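Local coordinates for protein 6-aminohexanoate-cyclic-dimer hydrolase (Arthrobacter sp., PDB 3A2Q) that hydrolyses the cyclic dimer of 6-aminohexanoic acid, a nylon-6 by-product, opening the ring to give the linear dimer, at residues N205-A210 with E365-A370. The protein carries 1 engineered substitution. Residues are numbered along the deposited sequence; the frame is centred on the assembly and turned at random.
Sequences NVAGAA and ELRYYA
Asn205 to Ala207 follow a short, weakly bonded left-handed helical path, all with positive phi, and Gly208, with positive phi too, departs from it, while the carbonyl of Ala207 meets Arg367 on a regular right-handed helix whose nearest CA, that of Leu366, is 8.9 Å from Ala207 CA. The contact illustrates how one arginine can bind a single backbone oxygen with two nitrogens. Arg367 reaches across end-on, its NH1 and NH2 both donating hydrogen bonds to Ala207 O, at 3.0 Å and 2.9 Å. The oxygen sits near the guanidinium plane; NH1 lies nearly along the C=O axis, whereas NH2 comes from above the carbonyl plane, and both bonds are bent at the hydrogen (143° and 145°). Arg367 gets there with CG anti to its carbonyl carbon (chi1 -52°), a bend at chi2, then an extended stem. In this amidase-family fold the two bonds tie the end of helix 202-207, whose Val206 touches bound 6-aminohexanoic acid, to helix 356-378. A leucine in place of Arg367 would probably leave Ala207 O without both donors, and the turn less firmly held to the helix. Ala207 CB, directed toward helix 356-378, lies 4.1 Å from Arg367 NH2. Leu366, pointing toward segment 205-210, is partly covered by it without a close contact and also touches Ile315 and Val430.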
loop_
_atom_site.group_PDB
_atom_site.type_symbol
_atom_site.label_atom_id
_atom_site.label_comp_id
_atom_site.label_asym_id
_atom_site.label_seq_id
_atom_site.Cartn_x
_atom_site.Cartn_y
_atom_site.Cartn_z
ATOM N N ASN A 205 2.548 15.010 -3.825
ATOM C CA ASN A 205 2.523 13.670 -3.239
ATOM C C ASN A 205 3.381 13.584 -1.985
ATOM O O ASN A 205 4.244 12.710 -1.854
ATOM C CB ASN A 205 2.979 12.631 -4.265
ATOM C CG ASN A 205 2.052 12.558 -5.462
ATOM O OD1 ASN A 205 2.335 13.118 -6.521
ATOM N ND2 ASN A 205 0.927 11.883 -5.291
ATOM N N VAL A 206 3.114 14.505 -1.064
ATOM C CA VAL A 206 3.818 14.602 0.204
ATOM C C VAL A 206 5.319 14.704 -0.045
ATOM O O VAL A 206 6.118 13.959 0.526
ATOM C CB VAL A 206 3.512 13.390 1.125
ATOM C CG1 VAL A 206 3.926 13.718 2.557
ATOM C CG2 VAL A 206 2.025 13.044 1.073
ATOM N N ALA A 207 5.684 15.641 -0.914
ATOM C CA ALA A 207 7.081 15.891 -1.264
ATOM C C ALA A 207 7.783 14.635 -1.768
ATOM O O ALA A 207 8.990 14.463 -1.568
ATOM C CB ALA A 207 7.825 16.462 -0.064
ATOM N N GLY A 208 7.024 13.763 -2.423
ATOM C CA GLY A 208 7.593 12.539 -2.959
ATOM C C GLY A 208 7.504 11.314 -2.066
ATOM O O GLY A 208 7.839 10.211 -2.504
ATOM N N ALA A 209 7.055 11.488 -0.824
ATOM C CA ALA A 209 6.941 10.360 0.096
ATOM C C ALA A 209 5.782 9.432 -0.249
ATOM O O ALA A 209 5.849 8.229 0.020
ATOM C CB ALA A 209 6.794 10.859 1.533
ATOM N N ALA A 210 4.722 9.978 -0.847
ATOM C CA ALA A 210 3.557 9.171 -1.222
ATOM C C ALA A 210 3.759 8.491 -2.579
ATOM O O ALA A 210 3.948 9.160 -3.594
ATOM C CB ALA A 210 2.304 10.040 -1.252
ATOM N N GLU A 365 15.378 18.087 5.013
ATOM C CA GLU A 365 15.686 17.076 6.024
ATOM C C GLU A 365 15.368 15.678 5.503
ATOM O O GLU A 365 16.065 14.717 5.822
ATOM C CB GLU A 365 14.903 17.341 7.317
ATOM C CG GLU A 365 15.487 18.469 8.167
ATOM C CD GLU A 365 16.987 18.321 8.389
ATOM O OE1 GLU A 365 17.420 17.257 8.878
ATOM O OE2 GLU A 365 17.737 19.266 8.074
ATOM N N LEU A 366 14.313 15.568 4.703
ATOM C CA LEU A 366 13.945 14.277 4.139
ATOM C C LEU A 366 15.007 13.828 3.137
ATOM O O LEU A 366 15.406 12.662 3.132
ATOM C CB LEU A 366 12.581 14.351 3.443
ATOM C CG LEU A 366 11.356 14.711 4.292
ATOM C CD1 LEU A 366 10.104 14.422 3.485
ATOM C CD2 LEU A 366 11.342 13.908 5.578
ATOM N N ARG A 367 15.468 14.752 2.295
ATOM C CA ARG A 367 16.477 14.409 1.297
ATOM C C ARG A 367 17.763 13.972 1.990
ATOM O O ARG A 367 18.405 13.016 1.572
ATOM C CB ARG A 367 16.774 15.600 0.369
ATOM C CG ARG A 367 15.551 16.242 -0.277
ATOM C CD ARG A 367 14.556 15.218 -0.815
ATOM N NE ARG A 367 13.463 15.879 -1.523
ATOM C CZ ARG A 367 12.221 15.410 -1.609
ATOM N NH1 ARG A 367 11.895 14.262 -1.025
ATOM N NH2 ARG A 367 11.306 16.094 -2.283
ATOM N N TYR A 368 18.140 14.675 3.054
ATOM C CA TYR A 368 19.359 14.318 3.764
ATOM C C TYR A 368 19.244 12.937 4.389
ATOM O O TYR A 368 20.182 12.149 4.325
ATOM C CB TYR A 368 19.695 15.368 4.830
ATOM C CG TYR A 368 20.565 16.494 4.299
ATOM C CD1 TYR A 368 21.789 16.218 3.688
ATOM C CD2 TYR A 368 20.166 17.831 4.395
ATOM C CE1 TYR A 368 22.596 17.238 3.181
ATOM C CE2 TYR A 368 20.971 18.865 3.890
ATOM C CZ TYR A 368 22.184 18.556 3.284
ATOM O OH TYR A 368 22.987 19.553 2.771
ATOM N N TYR A 369 18.091 12.631 4.976
ATOM C CA TYR A 369 17.902 11.325 5.592
ATOM C C TYR A 369 17.946 10.245 4.516
ATOM O O TYR A 369 18.572 9.199 4.698
ATOM C CB TYR A 369 16.568 11.267 6.329
ATOM C CG TYR A 369 16.389 9.980 7.091
ATOM C CD1 TYR A 369 17.103 9.737 8.267
ATOM C CD2 TYR A 369 15.539 8.985 6.616
ATOM C CE1 TYR A 369 16.972 8.523 8.951
ATOM C CE2 TYR A 369 15.400 7.773 7.289
ATOM C CZ TYR A 369 16.117 7.547 8.453
ATOM O OH TYR A 369 15.970 6.345 9.110
ATOM N N ALA A 370 17.283 10.503 3.392
ATOM C CA ALA A 370 17.268 9.555 2.282
ATOM C C ALA A 370 18.705 9.190 1.930
ATOM O O ALA A 370 19.031 8.026 1.720
ATOM C CB ALA A 370 16.579 10.175 1.072
#